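PDB 5FRD: carboxylesterase (EST-2) from Archaeoglobus fulgidus, which probably hydrolyses carboxylic esters as a thermophilic alpha/beta-hydrolase, and holds a coenzyme A molecule in the vicinity of its active site. Local coordinates for residues 139-145 with 199-203; 86-92 with 111-115; 28-32 with 165-169; 93-97 with 175-181. The contacts are given in a common frame with arbitrary orientation. Residue numbers count along the deposited sequence, not the author numbering.

Interaction 1. Residues 139-145 with 199-203. With COA (coenzyme A), chain C.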
# COMPACT_ATOMS: atom_id res chain seq x y z
N MET A 139 -0.81 -10.61 -14.38
CA MET A 139 -0.63 -9.95 -13.08
C MET A 139 -1.68 -10.40 -12.07
O MET A 139 -1.38 -10.72 -10.91
CB MET A 139 -0.66 -8.45 -13.25
CG MET A 139 -0.37 -7.71 -11.96
SD MET A 139 -0.27 -5.96 -12.28
CE MET A 139 -0.15 -5.37 -10.58
N LEU A 140 -2.94 -10.45 -12.47
CA LEU A 140 -3.99 -10.80 -11.52
C LEU A 140 -4.01 -12.27 -11.13
O LEU A 140 -4.41 -12.62 -10.00
CB LEU A 140 -5.35 -10.33 -12.02
CG LEU A 140 -5.44 -8.79 -12.03
CD1 LEU A 140 -6.86 -8.37 -12.36
CD2 LEU A 140 -5.04 -8.11 -10.73
N SER A 141 -3.50 -13.15 -12.01
CA SER A 141 -3.32 -14.55 -11.65
C SER A 141 -2.32 -14.73 -10.50
O SER A 141 -2.36 -15.73 -9.79
CB SER A 141 -2.85 -15.40 -12.86
OG SER A 141 -1.49 -15.18 -13.21
N MET A 142 -1.43 -13.75 -10.34
CA MET A 142 -0.40 -13.74 -9.30
C MET A 142 -0.82 -12.93 -8.06
O MET A 142 -0.06 -12.87 -7.09
CB MET A 142 0.87 -13.13 -9.89
CG MET A 142 1.45 -13.97 -11.04
SD MET A 142 2.76 -13.19 -11.98
CE MET A 142 4.08 -13.32 -10.81
N ALA A 143 -2.03 -12.36 -8.12
CA ALA A 143 -2.53 -11.44 -7.08
C ALA A 143 -3.75 -11.91 -6.32
O ALA A 143 -4.04 -11.35 -5.25
CB ALA A 143 -2.84 -10.09 -7.67
N PHE A 144 -4.48 -12.90 -6.83
CA PHE A 144 -5.69 -13.43 -6.21
C PHE A 144 -5.56 -14.92 -6.07
O PHE A 144 -5.06 -15.58 -6.99
CB PHE A 144 -6.90 -13.11 -7.08
CG PHE A 144 -7.39 -11.70 -6.97
CD1 PHE A 144 -8.22 -11.33 -5.94
CD2 PHE A 144 -7.01 -10.74 -7.89
CE1 PHE A 144 -8.68 -10.03 -5.83
CE2 PHE A 144 -7.50 -9.46 -7.79
CZ PHE A 144 -8.33 -9.10 -6.77
N ALA A 145 -6.05 -15.43 -4.95
CA ALA A 145 -6.08 -16.89 -4.73
C ALA A 145 -7.22 -17.53 -5.48
O ALA A 145 -7.16 -18.73 -5.77
CB ALA A 145 -6.20 -17.16 -3.26
N GLU A 199 -0.36 -17.08 -0.61
CA GLU A 199 -0.28 -17.42 -2.03
C GLU A 199 0.27 -16.29 -2.91
O GLU A 199 0.33 -16.43 -4.11
CB GLU A 199 -1.67 -17.83 -2.53
CG GLU A 199 -2.25 -18.98 -1.71
CD GLU A 199 -3.55 -19.54 -2.23
OE1 GLU A 199 -3.80 -19.46 -3.45
OE2 GLU A 199 -4.31 -20.09 -1.40
N ASP A 200 0.70 -15.18 -2.31
CA ASP A 200 1.13 -14.01 -3.10
C ASP A 200 2.34 -14.34 -3.99
O ASP A 200 3.39 -14.75 -3.48
CB ASP A 200 1.49 -12.86 -2.11
CG ASP A 200 1.72 -11.52 -2.78
OD1 ASP A 200 2.02 -11.43 -3.98
OD2 ASP A 200 1.61 -10.50 -2.05
N LYS A 201 2.20 -14.14 -5.30
CA LYS A 201 3.30 -14.38 -6.24
C LYS A 201 3.91 -13.10 -6.80
O LYS A 201 4.96 -13.14 -7.44
CB LYS A 201 2.83 -15.29 -7.38
CG LYS A 201 2.46 -16.68 -6.87
CD LYS A 201 2.42 -17.74 -7.93
CE LYS A 201 3.71 -18.54 -8.11
NZ LYS A 201 3.81 -19.06 -9.50
N LEU A 202 3.28 -11.95 -6.56
CA LEU A 202 3.85 -10.69 -6.99
C LEU A 202 4.92 -10.21 -6.01
O LEU A 202 5.94 -9.67 -6.40
CB LEU A 202 2.77 -9.62 -7.16
CG LEU A 202 1.82 -9.83 -8.34
CD1 LEU A 202 0.68 -8.83 -8.29
CD2 LEU A 202 2.61 -9.71 -9.65
N THR A 203 4.62 -10.35 -4.72
CA THR A 203 5.54 -9.97 -3.64
C THR A 203 5.50 -11.15 -2.67
O THR A 203 4.71 -11.21 -1.76
CB THR A 203 5.11 -8.65 -2.95
OG1 THR A 203 3.76 -8.72 -2.53
CG2 THR A 203 5.25 -7.47 -3.88
N1A COA C . 13.31 -8.82 -1.16
C2A COA C . 14.27 -9.74 -1.02
N3A COA C . 15.01 -10.16 -2.05
C4A COA C . 14.82 -9.63 -3.29
C5A COA C . 13.81 -8.63 -3.52
C6A COA C . 13.04 -8.22 -2.36
N6A COA C . 12.07 -7.29 -2.49
N7A COA C . 13.81 -8.30 -4.82
C8A COA C . 14.79 -9.03 -5.37
N9A COA C . 15.38 -9.82 -4.45
C1B COA C . 16.46 -10.78 -4.73
C2B COA C . 15.89 -11.92 -5.52
O2B COA C . 15.31 -12.88 -4.63
C3B COA C . 17.09 -12.38 -6.31
O3B COA C . 17.88 -13.25 -5.49
P3B COA C . 18.52 -14.62 -6.05
O7A COA C . 19.48 -14.11 -7.11
O8A COA C . 17.33 -15.40 -6.57
O9A COA C . 19.16 -15.23 -4.83
C4B COA C . 17.86 -11.10 -6.58
O4B COA C . 17.44 -10.18 -5.56
C5B COA C . 17.61 -10.50 -7.96
O5B COA C . 16.21 -10.26 -8.12
P1A COA C . 15.67 -9.02 -8.98
O1A COA C . 16.40 -7.78 -8.65
O2A COA C . 14.15 -9.02 -8.76
O3A COA C . 15.99 -9.30 -10.53
P2A COA C . 15.71 -10.61 -11.42
O4A COA C . 16.14 -10.13 -12.79
O5A COA C . 16.27 -11.82 -10.76
O6A COA C . 14.11 -10.87 -11.41
CBP COA C . 11.80 -10.55 -11.83
CCP COA C . 13.20 -9.95 -12.00
CDP COA C . 10.79 -9.55 -12.39
CEP COA C . 11.74 -11.87 -12.62
CAP COA C . 11.54 -10.79 -10.32
OAP COA C . 11.77 -9.57 -9.57
C9P COA C . 10.15 -11.30 -10.05
O9P COA C . 9.83 -12.42 -10.40
N8P COA C . 9.31 -10.48 -9.38
C7P COA C . 7.99 -10.88 -8.90
C6P COA C . 6.86 -10.60 -9.88
C5P COA C . 6.46 -9.16 -10.12
O5P COA C . 6.33 -8.72 -11.27
N4P COA C . 6.18 -8.42 -9.04
C3P COA C . 5.67 -7.07 -9.13
C2P COA C . 6.20 -6.26 -7.97
S1P COA C . 5.43 -4.62 -8.02

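Interaction 2. Residues 86-92 with 111-115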
# COMPACT_ATOMS: atom_id res chain seq x y z
N VAL A 86 0.20 2.39 6.67
CA VAL A 86 -0.10 1.05 6.10
C VAL A 86 0.03 1.17 4.59
O VAL A 86 -0.73 1.91 3.97
CB VAL A 86 -1.52 0.62 6.48
CG1 VAL A 86 -1.82 -0.77 5.92
CG2 VAL A 86 -1.76 0.67 7.97
N GLY A 87 0.97 0.47 3.99
CA GLY A 87 1.20 0.52 2.55
C GLY A 87 1.16 -0.81 1.87
O GLY A 87 1.81 -1.74 2.36
N HIS A 88 0.46 -0.89 0.76
CA HIS A 88 0.34 -2.10 -0.05
C HIS A 88 1.12 -1.95 -1.34
O HIS A 88 0.85 -1.05 -2.12
CB HIS A 88 -1.10 -2.39 -0.36
CG HIS A 88 -1.29 -3.61 -1.19
ND1 HIS A 88 -2.05 -3.64 -2.33
CD2 HIS A 88 -0.80 -4.86 -1.03
CE1 HIS A 88 -2.03 -4.86 -2.84
NE2 HIS A 88 -1.29 -5.62 -2.07
N SER A 89 2.07 -2.86 -1.58
CA SER A 89 2.81 -2.97 -2.85
C SER A 89 3.52 -1.65 -3.23
O SER A 89 4.37 -1.24 -2.45
CB SER A 89 1.91 -3.57 -3.93
OG SER A 89 2.71 -4.22 -4.93
N LEU A 90 3.19 -0.99 -4.34
CA LEU A 90 3.67 0.39 -4.56
C LEU A 90 3.49 1.24 -3.31
O LEU A 90 4.38 2.03 -2.94
CB LEU A 90 2.90 1.06 -5.70
CG LEU A 90 3.04 2.59 -5.87
CD1 LEU A 90 4.45 2.93 -6.28
CD2 LEU A 90 2.02 3.12 -6.87
N GLY A 91 2.33 1.15 -2.66
CA GLY A 91 2.08 1.95 -1.46
C GLY A 91 3.02 1.64 -0.32
O GLY A 91 3.27 2.47 0.56
N GLY A 92 3.51 0.39 -0.26
CA GLY A 92 4.53 0.01 0.70
C GLY A 92 5.89 0.61 0.38
O GLY A 92 6.65 0.90 1.30
N LEU A 111 3.65 -3.03 6.43
CA LEU A 111 4.12 -3.30 5.09
C LEU A 111 3.36 -4.52 4.60
O LEU A 111 3.54 -5.62 5.14
CB LEU A 111 5.62 -3.55 5.09
CG LEU A 111 6.45 -2.38 5.60
CD1 LEU A 111 7.90 -2.81 5.70
CD2 LEU A 111 6.29 -1.15 4.70
N VAL A 112 2.51 -4.32 3.62
CA VAL A 112 1.59 -5.34 3.14
C VAL A 112 1.90 -5.65 1.68
O VAL A 112 1.86 -4.76 0.83
CB VAL A 112 0.12 -4.85 3.22
CG1 VAL A 112 -0.81 -6.00 2.87
CG2 VAL A 112 -0.22 -4.28 4.61
N GLY A 113 2.20 -6.91 1.36
CA GLY A 113 2.40 -7.28 -0.03
C GLY A 113 3.35 -6.32 -0.74
O GLY A 113 3.00 -5.70 -1.77
N THR A 114 4.55 -6.15 -0.20
CA THR A 114 5.48 -5.19 -0.74
C THR A 114 6.89 -5.72 -0.65
O THR A 114 7.08 -6.92 -0.52
CB THR A 114 5.23 -3.82 -0.05
OG1 THR A 114 5.99 -2.78 -0.71
CG2 THR A 114 5.56 -3.83 1.40
N GLY A 115 7.89 -4.86 -0.81
CA GLY A 115 9.27 -5.32 -0.86
C GLY A 115 10.22 -4.15 -0.83
O GLY A 115 9.85 -2.99 -1.06

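Interaction 3. Residues 28-32 with 165-169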
# COMPACT_ATOMS: atom_id res chain seq x y z
N HIS A 28 -2.51 2.92 -1.06
CA HIS A 28 -2.87 1.90 -2.04
C HIS A 28 -1.76 1.55 -3.02
O HIS A 28 -0.71 2.20 -3.08
CB HIS A 28 -4.11 2.33 -2.83
CG HIS A 28 -3.90 3.55 -3.67
ND1 HIS A 28 -3.25 3.52 -4.88
CD2 HIS A 28 -4.24 4.84 -3.46
CE1 HIS A 28 -3.22 4.74 -5.39
NE2 HIS A 28 -3.77 5.57 -4.52
N SER A 29 -2.03 0.52 -3.83
CA SER A 29 -1.11 -0.02 -4.81
C SER A 29 -1.32 0.51 -6.22
O SER A 29 -2.18 1.37 -6.48
CB SER A 29 -1.21 -1.56 -4.76
OG SER A 29 -2.53 -1.96 -4.97
N SER A 30 -0.53 0.00 -7.16
CA SER A 30 -0.59 0.44 -8.55
C SER A 30 -1.95 0.19 -9.19
O SER A 30 -2.58 -0.86 -9.01
CB SER A 30 0.43 -0.30 -9.41
OG SER A 30 1.77 -0.01 -9.04
N GLY A 31 -2.40 1.18 -9.97
CA GLY A 31 -3.68 1.09 -10.66
C GLY A 31 -4.90 1.05 -9.76
O GLY A 31 -6.01 0.71 -10.22
N SER A 32 -4.73 1.37 -8.47
CA SER A 32 -5.79 1.29 -7.48
C SER A 32 -6.11 2.67 -6.92
O SER A 32 -5.73 3.66 -7.52
CB SER A 32 -5.35 0.33 -6.38
OG SER A 32 -6.48 -0.02 -5.59
N LEU A 165 -1.65 2.37 -14.65
CA LEU A 165 -1.08 1.14 -14.13
C LEU A 165 0.34 0.98 -14.64
O LEU A 165 1.23 0.64 -13.85
CB LEU A 165 -1.93 -0.05 -14.55
CG LEU A 165 -1.43 -1.43 -14.20
CD1 LEU A 165 -1.31 -1.63 -12.70
CD2 LEU A 165 -2.32 -2.52 -14.81
N HIS A 166 0.57 1.22 -15.92
CA HIS A 166 1.91 1.09 -16.47
C HIS A 166 2.85 2.13 -15.86
O HIS A 166 3.99 1.78 -15.48
CB HIS A 166 1.89 1.20 -18.00
CG HIS A 166 3.23 1.02 -18.62
ND1 HIS A 166 4.02 2.10 -18.98
CD2 HIS A 166 3.93 -0.09 -18.91
CE1 HIS A 166 5.15 1.64 -19.48
NE2 HIS A 166 5.12 0.33 -19.46
N LEU A 167 2.41 3.36 -15.68
CA LEU A 167 3.25 4.38 -15.02
C LEU A 167 3.62 3.97 -13.62
O LEU A 167 4.79 4.05 -13.22
CB LEU A 167 2.56 5.73 -14.99
CG LEU A 167 2.37 6.44 -16.33
CD1 LEU A 167 1.56 7.71 -16.12
CD2 LEU A 167 3.70 6.77 -17.00
N ASP A 168 2.65 3.50 -12.86
CA ASP A 168 2.88 3.08 -11.47
C ASP A 168 3.85 1.90 -11.41
O ASP A 168 4.74 1.86 -10.58
CB ASP A 168 1.56 2.61 -10.81
CG ASP A 168 0.59 3.74 -10.51
OD1 ASP A 168 0.96 4.93 -10.52
OD2 ASP A 168 -0.63 3.41 -10.23
N LEU A 169 3.66 0.89 -12.26
CA LEU A 169 4.53 -0.28 -12.28
C LEU A 169 5.93 0.10 -12.73
O LEU A 169 6.89 -0.52 -12.28
CB LEU A 169 3.96 -1.39 -13.14
CG LEU A 169 2.72 -2.07 -12.56
CD1 LEU A 169 2.17 -3.04 -13.60
CD2 LEU A 169 3.01 -2.81 -11.28

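Interaction 4. Residues 93-97 with 175-181. With COA (coenzyme A), chain C.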
# COMPACT_ATOMS: atom_id res chain seq x y z
N ALA A 93 6.18 0.78 -0.89
CA ALA A 93 7.40 1.51 -1.32
C ALA A 93 7.28 2.98 -0.91
O ALA A 93 8.21 3.59 -0.37
CB ALA A 93 7.65 1.37 -2.80
N VAL A 94 6.12 3.56 -1.17
CA VAL A 94 5.81 4.93 -0.76
C VAL A 94 5.94 5.05 0.75
O VAL A 94 6.57 6.00 1.24
CB VAL A 94 4.42 5.38 -1.26
CG1 VAL A 94 4.04 6.73 -0.68
CG2 VAL A 94 4.39 5.41 -2.78
N ALA A 95 5.41 4.09 1.51
CA ALA A 95 5.54 4.11 2.96
C ALA A 95 6.99 4.09 3.43
O ALA A 95 7.32 4.80 4.38
CB ALA A 95 4.77 2.94 3.57
N GLN A 96 7.83 3.27 2.81
CA GLN A 96 9.23 3.20 3.19
C GLN A 96 9.90 4.55 2.92
O GLN A 96 10.62 5.05 3.81
CB GLN A 96 9.94 2.10 2.42
CG GLN A 96 9.51 0.71 2.84
CD GLN A 96 10.04 -0.33 1.90
OE1 GLN A 96 11.21 -0.68 1.95
NE2 GLN A 96 9.19 -0.81 0.99
N LYS A 97 9.68 5.15 1.75
CA LYS A 97 10.26 6.46 1.44
C LYS A 97 9.71 7.54 2.36
O LYS A 97 10.46 8.46 2.77
CB LYS A 97 10.12 6.82 -0.02
CG LYS A 97 10.89 5.92 -0.97
CD LYS A 97 12.40 6.05 -0.88
CE LYS A 97 13.06 5.71 -2.21
NZ LYS A 97 14.41 6.34 -2.28
N PHE A 175 12.27 1.04 -8.17
CA PHE A 175 12.41 1.17 -6.75
C PHE A 175 13.35 0.10 -6.19
O PHE A 175 13.14 -1.09 -6.40
CB PHE A 175 11.01 1.05 -6.10
CG PHE A 175 11.04 1.04 -4.60
CD1 PHE A 175 11.23 2.22 -3.89
CD2 PHE A 175 10.89 -0.15 -3.90
CE1 PHE A 175 11.27 2.20 -2.52
CE2 PHE A 175 10.93 -0.16 -2.53
CZ PHE A 175 11.11 1.00 -1.85
N ASP A 176 14.36 0.54 -5.45
CA ASP A 176 15.38 -0.38 -4.94
C ASP A 176 16.07 0.19 -3.71
O ASP A 176 16.92 1.09 -3.82
CB ASP A 176 16.42 -0.68 -6.04
CG ASP A 176 17.48 -1.66 -5.59
OD1 ASP A 176 17.24 -2.44 -4.64
OD2 ASP A 176 18.58 -1.64 -6.17
N LEU A 177 15.72 -0.36 -2.55
CA LEU A 177 16.38 -0.09 -1.29
C LEU A 177 17.09 -1.34 -0.75
O LEU A 177 17.52 -1.34 0.40
CB LEU A 177 15.36 0.38 -0.27
CG LEU A 177 14.65 1.71 -0.52
CD1 LEU A 177 13.63 1.99 0.56
CD2 LEU A 177 15.65 2.86 -0.61
N LEU A 178 17.23 -2.38 -1.55
CA LEU A 178 17.60 -3.71 -1.02
C LEU A 178 18.98 -3.67 -0.33
O LEU A 178 19.12 -4.13 0.81
CB LEU A 178 17.55 -4.74 -2.15
CG LEU A 178 17.67 -6.21 -1.79
CD1 LEU A 178 16.42 -6.67 -1.07
CD2 LEU A 178 17.88 -7.04 -3.06
N GLU A 179 19.97 -3.15 -1.01
CA GLU A 179 21.33 -3.14 -0.46
C GLU A 179 21.44 -2.25 0.76
O GLU A 179 22.18 -2.56 1.67
CB GLU A 179 22.37 -2.78 -1.55
CG GLU A 179 22.55 -3.90 -2.57
CD GLU A 179 23.07 -5.20 -1.96
OE1 GLU A 179 23.96 -5.14 -1.07
OE2 GLU A 179 22.57 -6.28 -2.35
N ASP A 180 20.68 -1.15 0.78
CA ASP A 180 20.67 -0.26 1.94
C ASP A 180 20.13 -0.96 3.19
O ASP A 180 20.61 -0.72 4.29
CB ASP A 180 19.86 1.00 1.63
CG ASP A 180 20.52 1.90 0.59
OD1 ASP A 180 21.72 1.75 0.28
OD2 ASP A 180 19.83 2.80 0.09
N TYR A 181 19.14 -1.84 3.04
CA TYR A 181 18.76 -2.69 4.15
C TYR A 181 19.89 -3.69 4.47
O TYR A 181 20.20 -3.87 5.63
CB TYR A 181 17.49 -3.49 3.85
CG TYR A 181 16.17 -2.76 4.01
CD1 TYR A 181 15.56 -2.66 5.25
CD2 TYR A 181 15.52 -2.25 2.90
CE1 TYR A 181 14.32 -2.02 5.39
CE2 TYR A 181 14.29 -1.60 3.03
CZ TYR A 181 13.70 -1.51 4.25
OH TYR A 181 12.48 -0.86 4.36
N1A COA C . 13.31 -8.82 -1.16
C2A COA C . 14.27 -9.74 -1.02
N3A COA C . 15.01 -10.16 -2.05
C4A COA C . 14.82 -9.63 -3.29
C5A COA C . 13.81 -8.63 -3.52
C6A COA C . 13.04 -8.22 -2.36
N6A COA C . 12.07 -7.29 -2.49
N7A COA C . 13.81 -8.30 -4.82
C8A COA C . 14.79 -9.03 -5.37
N9A COA C . 15.38 -9.82 -4.45
C1B COA C . 16.46 -10.78 -4.73
C2B COA C . 15.89 -11.92 -5.52
O2B COA C . 15.31 -12.88 -4.63
C3B COA C . 17.09 -12.38 -6.31
O3B COA C . 17.88 -13.25 -5.49
P3B COA C . 18.52 -14.62 -6.05
O7A COA C . 19.48 -14.11 -7.11
O8A COA C . 17.33 -15.40 -6.57
O9A COA C . 19.16 -15.23 -4.83
C4B COA C . 17.86 -11.10 -6.58
O4B COA C . 17.44 -10.18 -5.56
C5B COA C . 17.61 -10.50 -7.96
O5B COA C . 16.21 -10.26 -8.12
P1A COA C . 15.67 -9.02 -8.98
O1A COA C . 16.40 -7.78 -8.65
O2A COA C . 14.15 -9.02 -8.76
O3A COA C . 15.99 -9.30 -10.53
P2A COA C . 15.71 -10.61 -11.42
O4A COA C . 16.14 -10.13 -12.79
O5A COA C . 16.27 -11.82 -10.76
O6A COA C . 14.11 -10.87 -11.41
CBP COA C . 11.80 -10.55 -11.83
CCP COA C . 13.20 -9.95 -12.00
CDP COA C . 10.79 -9.55 -12.39
CEP COA C . 11.74 -11.87 -12.62
CAP COA C . 11.54 -10.79 -10.32
OAP COA C . 11.77 -9.57 -9.57
C9P COA C . 10.15 -11.30 -10.05
O9P COA C . 9.83 -12.42 -10.40
N8P COA C . 9.31 -10.48 -9.38
C7P COA C . 7.99 -10.88 -8.90
C6P COA C . 6.86 -10.60 -9.88
C5P COA C . 6.46 -9.16 -10.12
O5P COA C . 6.33 -8.72 -11.27
N4P COA C . 6.18 -8.42 -9.04
C3P COA C . 5.67 -7.07 -9.13
C2P COA C . 6.20 -6.26 -7.97
S1P COA C . 5.43 -4.62 -8.02

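Interaction 1. Residues 139-145 with 199-203
Loop 199-203 serves two partners through neighbouring backbone groups: Lys201 N donates to Met142 O at 3.2 Å, and Leu202 O accepts the pantetheine amide N4P of the bound coenzyme A at 2.9 Å. Met142, in the turn that follows helix 132-141, directs its carbonyl at the loop 199-203, and the CA atoms of Met142 and Lys201 come within 4.8 Å. Around this bond the packing is apolar. Leu202 turns the end of its side chain into the other segment, where its CG lies 3.8 Å from Met142 CB, and its CD1 lies 3.8 Å from Ala143 CB and 4.0 Å from Met139 CG. Coenzyme A also meets the first segment, Met142 CE approaching its C6P at 4.0 Å. Asp200 holds the loop in shape, OD1 accepting from Thr203 N at 2.9 Å in an Asx motif and OD2 from Thr203 OG1 at 2.8 Å. Asp200 OD2 also binds His228 ND1. With Ser89, these two residues have the geometry of a Ser-His-Asp charge relay, consistent with the acid loop of an alpha/beta-hydrolase catalytic triad.

Interaction 2. Residues 86-92 with 111-115
Val86, on strand 83-88, opens the contact through its CG1, 4.1 Å from Val112 CG2. Gly87 O then accepts Val112 N at 3.0 Å, and Gly87 and His88 pair in parallel with Leu111 and Val112. His88 CA makes a CA-H...O contact of 3.2 Å with Val112 O; its imidazole NE2 is hydrogen-bonded to His228 O. At Ser89 the chain leaves the sheet with a strained backbone of positive phi (56°). Ser89 N still donates to Val112 O (3.1 Å), while Ser89 O receives Thr114 OG1 at 2.8 Å. The Gly87-Ser89-Gly91 pattern fits a nucleophile elbow, Ser89 probably being the nucleophile. Glycine suits the tight turn, since a CB on Gly87 would clash with Gly91 O; at Gly92 a CB would run into Thr114 OG1, so its absence lets segment 111-115 come close. The contact thus joins the C-terminal ends of adjacent strands 83-88 and 106-112, linked by helix 90-101 in a beta-alpha-beta unit and flanked by strands 24-27 and 192-197, with helix 230-233 packed against His88 and Val112.

Interaction 3. Residues 28-32 with 165-169
This is a buried loop-to-helix contact of the alpha/beta-hydrolase fold, in which the type II beta turn Ser29-Ser32, just beyond the end of strand 24-27, meets the middle of helix 162-173. The turn is closed by Ser32 N donating to Ser29 O at 3.2 Å, and His28 ND1 reinforces it by donating to the same Ser29 O at 2.9 Å. Gly31 occupies the third position with the positive phi (65°) usual for glycine in a type II turn, and the close approach of its CA to that of Leu165, 4.3 Å, leaves little space for a side chain: a CB there would lie only 3.0 Å from Leu165 CD1. Ser30 points toward the helix and packs against three of its residues, its CB 4.0 Å from Leu165 CD1, its OG 3.2 Å from Asp168 CB and 3.8 Å from Leu169 CD2. These three belong to the helix face turned to the loop, on which Leu165 and Asp168 also contact Gly31. Beyond the two segments, Leu90 of helix 90-101 touches both Ser30 and Asp168, and Leu169 reaches to about 4 Å from the bound coenzyme A. Asp168 carries the polar link: its carboxylate also binds His54 NE2, and the same oxygen, OD2, accepts Gly31 N at 2.9 Å in a nearly straight bond of 173°.

Interaction 4. Residues 93-97 with 175-181
Phe175 begins the contact by laying one face of its ring over Ala93, whose CB sits 3.5 Å from the ring centroid and almost on the ring normal, a CH-pi contact. Lys97 CE approaches the edge of the same ring, 4.0 Å from Phe175 CE1. Asp176 turns away and shapes its own segment: its OD1 accepts Leu178 N at 3.1 Å in an Asx turn and forms a salt bridge with Arg117, which binds coenzyme A. Leu177, at the N-cap position of the next helix, places CD1 3.9 Å from Gln96 OE1 and CD2 4.1 Å from Lys97 NZ. Leu178 lies against the bound coenzyme A instead, its CD1 3.7 Å from C2A of the adenine. One helical turn after Leu177, Tyr181 OH donates to Gln96 OE1 at 2.7 Å. Gln96 NE2 binds Gly92 O and Gly115 O, so this amide connects three parts of the chain. The segment 175-181, running into helix 178-182, thus covers helix 90-101, with helix 65-79 beside Ala93 and Lys97 and helix 205-214 touching Gln96 and Leu178.

How the interactions relate
From the N terminus, the turn 28-32 comes first, and interaction 3 closes the longest loop by returning to it from helix 162-173. Interaction 2 lies wholly within that loop, joining neighbouring strands of one beta-alpha-beta unit. Interaction 4 closes the loop from helix 90-101 to segment 175-181, crossing all the others and sharing that helix with interaction 2. Interaction 1, opening after interaction 2 has closed, joins helix 132-141 to the loop after strand 192-197; interactions 1 and 3 also cross, and touch where Met139 packs on Leu169. Interaction 2 touches all the others: Thr203 OG1 probably bonds Gly113 O, Leu90 packs on Ser30, and Gly115 O meets Gln96. Interactions 1 and 4 both contact coenzyme A.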